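Local coordinates for beta-glucoside phosphorylase BglX (Unidentified, PDB 5VQE), which cleaves beta-glucosides as a glycoside hydrolase family 3 enzyme, probably passing the glucosyl group to phosphate rather than to water, at residues D31-Q36 with R342-V347; I192-G197 with M239-R244. All coordinates share one frame; numbering follows the deposited sequence.

Contact 1 of 2, residues D31-Q36 with R342-V347; sequences DEKLGQ and RLDEAV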
# COMPACT_ATOMS: atom_id res chain seq x y z
N ASP A 31 24.48 -11.74 18.98
CA ASP A 31 24.45 -10.47 18.25
C ASP A 31 24.00 -10.67 16.80
O ASP A 31 23.29 -9.83 16.24
CB ASP A 31 25.82 -9.81 18.30
CG ASP A 31 26.04 -8.99 19.55
OD1 ASP A 31 25.09 -8.81 20.34
OD2 ASP A 31 27.18 -8.51 19.74
N GLU A 32 24.43 -11.77 16.18
CA GLU A 32 24.03 -12.05 14.81
C GLU A 32 22.56 -12.43 14.73
O GLU A 32 21.86 -12.08 13.78
CB GLU A 32 24.89 -13.16 14.21
CG GLU A 32 26.27 -12.73 13.84
CD GLU A 32 27.11 -13.89 13.37
OE1 GLU A 32 27.22 -14.90 14.11
OE2 GLU A 32 27.63 -13.81 12.24
N LYS A 33 22.08 -13.19 15.72
CA LYS A 33 20.66 -13.53 15.76
C LYS A 33 19.81 -12.29 15.95
O LYS A 33 18.81 -12.09 15.25
CB LYS A 33 20.40 -14.56 16.85
CG LYS A 33 20.88 -15.97 16.52
CD LYS A 33 20.72 -16.90 17.72
CE LYS A 33 21.44 -18.21 17.54
NZ LYS A 33 21.29 -19.08 18.75
N LEU A 34 20.21 -11.42 16.89
CA LEU A 34 19.48 -10.16 17.08
C LEU A 34 19.44 -9.34 15.80
O LEU A 34 18.43 -8.72 15.48
CB LEU A 34 20.11 -9.35 18.23
CG LEU A 34 19.99 -9.97 19.63
CD1 LEU A 34 20.80 -9.18 20.66
CD2 LEU A 34 18.53 -10.07 20.06
N GLY A 35 20.55 -9.32 15.05
CA GLY A 35 20.56 -8.54 13.82
C GLY A 35 19.62 -9.11 12.77
O GLY A 35 19.01 -8.36 11.99
N GLN A 36 19.48 -10.44 12.72
CA GLN A 36 18.55 -11.06 11.78
C GLN A 36 17.12 -10.55 11.99
O GLN A 36 16.32 -10.57 11.05
CB GLN A 36 18.57 -12.58 11.94
CG GLN A 36 19.76 -13.28 11.30
CD GLN A 36 19.82 -13.07 9.81
OE1 GLN A 36 18.95 -13.54 9.07
NE2 GLN A 36 20.84 -12.35 9.35
N ARG A 342 12.77 -17.80 22.45
CA ARG A 342 11.96 -17.07 21.49
C ARG A 342 12.83 -16.43 20.41
O ARG A 342 12.43 -16.35 19.24
CB ARG A 342 11.13 -16.04 22.23
CG ARG A 342 10.29 -15.14 21.37
CD ARG A 342 9.18 -15.83 20.61
NE ARG A 342 8.85 -14.97 19.49
CZ ARG A 342 8.74 -15.34 18.22
NH1 ARG A 342 8.87 -16.60 17.86
NH2 ARG A 342 8.49 -14.42 17.30
N LEU A 343 14.02 -15.96 20.77
CA LEU A 343 14.95 -15.45 19.77
C LEU A 343 15.25 -16.51 18.72
O LEU A 343 15.21 -16.24 17.51
CB LEU A 343 16.24 -14.98 20.44
CG LEU A 343 17.37 -14.55 19.51
CD1 LEU A 343 16.93 -13.36 18.66
CD2 LEU A 343 18.61 -14.19 20.31
N ASP A 344 15.56 -17.73 19.16
CA ASP A 344 15.89 -18.79 18.22
C ASP A 344 14.70 -19.13 17.33
O ASP A 344 14.89 -19.49 16.16
CB ASP A 344 16.36 -20.04 18.96
CG ASP A 344 17.78 -19.92 19.46
OD1 ASP A 344 18.47 -18.96 19.08
OD2 ASP A 344 18.22 -20.80 20.24
N GLU A 345 13.49 -19.03 17.86
CA GLU A 345 12.31 -19.37 17.08
C GLU A 345 12.01 -18.31 16.04
O GLU A 345 11.62 -18.62 14.91
CB GLU A 345 11.12 -19.56 18.03
CG GLU A 345 9.87 -20.11 17.39
CD GLU A 345 8.73 -20.22 18.37
OE1 GLU A 345 8.52 -19.26 19.15
OE2 GLU A 345 8.05 -21.26 18.38
N ALA A 346 12.21 -17.04 16.39
CA ALA A 346 12.05 -15.97 15.41
C ALA A 346 13.06 -16.11 14.28
O ALA A 346 12.71 -16.05 13.10
CB ALA A 346 12.19 -14.62 16.11
N VAL A 347 14.33 -16.31 14.63
CA VAL A 347 15.37 -16.43 13.61
C VAL A 347 15.15 -17.66 12.75
O VAL A 347 15.44 -17.64 11.55
CB VAL A 347 16.76 -16.43 14.27
CG1 VAL A 347 17.84 -16.74 13.26
CG2 VAL A 347 17.01 -15.09 14.91
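With CG anti to its carbonyl carbon (chi1 -74°) and the rest of the chain extended, Lys33 stretches across to Asp344, whose carboxylate is likewise held beside its own backbone N. The ammonium NZ of Lys33 meets OD1 of Asp344 at 2.8 Å in a salt bridge, on the syn side of the carboxylate but 25° out of its plane. The approach is from the side as well as from the tip, for Lys33 CD also lies 3.3 Å from Asp344 OD1.

Next to this salt bridge the contact is apolar. Leu343 turns its fork toward the helix 30-36: its CD2 touches Lys33 CB at 3.9 Å, while its CD1 meets Leu34 CD2 at the same distance, the two leucine side chains crossing at about a right angle. One turn on, Val347 presses CG2 against the backbone of Lys33, 3.5 Å from the carbonyl O of Lys33. The CB of Gln36 borders the same methyl, whereas the amide end of Gln36 turns to Lys354. Leu25 of helix 15-27 covers Lys33, Asp344 and Val347 from outside the pair.

The axes of the segments 31-36 and 342-347 approach to 9.5 Å at 53°, an oblique helix pair in the outer layer of a TIM barrel, where a helix just before the first strand packs on one that follows the last.

Contact 2 of 2, residues I192-G197 with M239-R244; sequences IKHFPG and MSAHIR. With G2F (2-deoxy-2-fluoro-alpha-D-glucopyranose), chain B.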
# COMPACT_ATOMS: atom_id res chain seq x y z
N ILE A 192 0.40 -10.06 3.99
CA ILE A 192 -0.93 -9.52 4.26
C ILE A 192 -0.83 -8.50 5.39
O ILE A 192 -0.20 -8.75 6.43
CB ILE A 192 -1.93 -10.64 4.58
CG1 ILE A 192 -1.42 -11.59 5.67
CG2 ILE A 192 -2.28 -11.39 3.29
CD1 ILE A 192 -2.44 -12.68 6.05
N LYS A 193 -1.45 -7.34 5.19
CA LYS A 193 -1.40 -6.20 6.11
C LYS A 193 -2.72 -5.45 6.00
O LYS A 193 -3.44 -5.61 5.02
CB LYS A 193 -0.20 -5.29 5.80
CG LYS A 193 -0.27 -4.55 4.46
CD LYS A 193 1.03 -3.81 4.17
CE LYS A 193 0.90 -2.85 3.00
NZ LYS A 193 2.20 -2.24 2.58
N HIS A 194 -3.06 -4.64 7.01
CA HIS A 194 -2.31 -4.35 8.23
C HIS A 194 -3.03 -4.96 9.44
O HIS A 194 -4.11 -4.52 9.81
CB HIS A 194 -2.20 -2.83 8.44
CG HIS A 194 -1.58 -2.10 7.29
ND1 HIS A 194 -2.33 -1.62 6.23
CD2 HIS A 194 -0.30 -1.73 7.04
CE1 HIS A 194 -1.53 -1.00 5.37
NE2 HIS A 194 -0.29 -1.05 5.84
N PHE A 195 -2.45 -5.97 10.04
CA PHE A 195 -3.13 -6.71 11.10
C PHE A 195 -3.08 -5.92 12.40
O PHE A 195 -2.03 -5.36 12.75
CB PHE A 195 -2.48 -8.07 11.26
CG PHE A 195 -2.97 -8.86 12.45
CD1 PHE A 195 -2.28 -8.82 13.65
CD2 PHE A 195 -4.08 -9.69 12.34
CE1 PHE A 195 -2.72 -9.55 14.74
CE2 PHE A 195 -4.52 -10.42 13.43
CZ PHE A 195 -3.84 -10.35 14.63
N PRO A 196 -4.17 -5.87 13.18
CA PRO A 196 -5.45 -6.59 13.12
C PRO A 196 -6.53 -5.97 12.24
O PRO A 196 -7.66 -6.46 12.27
CB PRO A 196 -5.90 -6.59 14.58
CG PRO A 196 -5.44 -5.29 15.08
CD PRO A 196 -4.05 -5.14 14.45
N GLY A 197 -6.21 -4.92 11.49
CA GLY A 197 -7.10 -4.45 10.45
C GLY A 197 -7.39 -2.97 10.48
O GLY A 197 -8.08 -2.47 11.37
N MET A 239 2.06 -8.63 8.33
CA MET A 239 2.57 -7.42 8.96
C MET A 239 1.63 -7.01 10.09
O MET A 239 0.46 -6.70 9.86
CB MET A 239 2.73 -6.29 7.95
CG MET A 239 3.35 -5.04 8.57
SD MET A 239 3.68 -3.73 7.38
CE MET A 239 5.10 -4.37 6.54
N SER A 240 2.16 -7.02 11.31
CA SER A 240 1.41 -6.61 12.50
C SER A 240 1.63 -5.12 12.73
O SER A 240 2.76 -4.68 12.97
CB SER A 240 1.85 -7.43 13.71
OG SER A 240 1.03 -7.15 14.84
N ALA A 241 0.56 -4.35 12.67
CA ALA A 241 0.65 -2.90 12.62
C ALA A 241 0.28 -2.29 13.96
O ALA A 241 -0.02 -2.99 14.93
CB ALA A 241 -0.22 -2.35 11.49
N HIS A 242 0.29 -0.97 14.01
CA HIS A 242 0.18 -0.24 15.27
C HIS A 242 -1.27 0.13 15.55
O HIS A 242 -1.62 1.27 15.85
CB HIS A 242 1.09 0.97 15.23
CG HIS A 242 2.43 0.68 14.64
ND1 HIS A 242 3.20 -0.39 15.04
CD2 HIS A 242 3.13 1.30 13.65
CE1 HIS A 242 4.32 -0.41 14.34
NE2 HIS A 242 4.30 0.60 13.48
N ILE A 243 -2.12 -0.88 15.43
CA ILE A 243 -3.57 -0.76 15.54
C ILE A 243 -4.02 -1.65 16.69
O ILE A 243 -3.61 -2.81 16.77
CB ILE A 243 -4.27 -1.17 14.23
CG1 ILE A 243 -3.79 -0.32 13.05
CG2 ILE A 243 -5.77 -1.10 14.38
CD1 ILE A 243 -4.18 -0.86 11.69
N ARG A 244 -4.86 -1.11 17.56
CA ARG A 244 -5.43 -1.89 18.65
C ARG A 244 -6.76 -2.50 18.24
O ARG A 244 -7.48 -1.97 17.40
CB ARG A 244 -5.63 -1.02 19.89
CG ARG A 244 -4.35 -0.74 20.65
CD ARG A 244 -4.53 0.33 21.70
NE ARG A 244 -4.58 1.66 21.11
CZ ARG A 244 -4.80 2.78 21.79
NH1 ARG A 244 -5.00 2.72 23.11
NH2 ARG A 244 -4.83 3.95 21.17
C1 G2F B . 4.26 0.66 7.75
C2 G2F B . 3.04 0.77 6.77
C3 G2F B . 3.08 -0.45 5.81
C4 G2F B . 4.47 -0.47 5.10
C5 G2F B . 5.58 -0.55 6.21
C6 G2F B . 7.02 -0.51 5.56
O3 G2F B . 2.14 -0.22 4.79
O4 G2F B . 4.55 -1.67 4.37
O5 G2F B . 5.47 0.60 7.03
O6 G2F B . 7.09 0.60 4.71
F2 G2F B . 1.88 0.73 7.47
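Two cis peptide bonds, Lys193-His194 and Phe195-Pro196, lie only two residues apart where 192-197 runs beside 239-244. The pairing is parallel but uneven: Met239 N donates to Ile192 O (3.0 Å), whereas Met239 O accepts from Phe195 N (3.0 Å), one residue further along than in a regular parallel pair. Ala241 N then bonds to Phe195 O at 2.8 Å.

The Lys193 side chain starts beside the CB of Met239 and, with CG wedged between the backbone N and carbonyl carbon (chi1 67°), extends to the sugar. Its CG lies over the centre of the His194 ring, and its NZ grips both G2F O3 and G2F O4, each at 3.0 Å. Tyr145 O and Glu146 also hold this ammonium group. Lys-His-Phe-Pro-Gly is a sequence signature of family 3 glycoside hydrolases, in which this strand end of the TIM barrel helps to form the glucose subsite. NE2 of His194 and O3 of G2F are 2.8 Å apart in a nearly straight hydrogen bond (168°), ND1 of the same ring being tied to Asp150. A methionine in place of Lys193 would probably leave O4 without this donor and the Glu146 carboxylate without its mate.

Met239 bends at chi3 (-74°), bringing CE to 3.5 Å from G2F O4. Away from the sugar, the Phe195 ring carries Pro196 CB over one face, has Ser240 OG at an edge and meets Tyr227 edge-to-face, while Pro196 CD rests against CB of Ile243.

Overall arrangement
Contacts 1 and 2 belong to the same TIM-barrel domain, their centres 22 Å apart and their nearest atoms about 10 Å apart. Both segments of contact 2 fall in the roughly 300 residues that separate the two halves of contact 1. Contact 1 lies at the outside of the barrel: helix 30-36 leads into strand 38-42, which pairs with strand 316-317, so the contact brings a helix from the start of the barrel against one, helix 340-356, that follows strand 316-317. Contact 2 joins strands 191-195 and 237-244 of the other parallel sheet and lies nearer the centre of the chain. Thus one contact joins early and late helices of the outer layer, and the other shapes the sugar pocket.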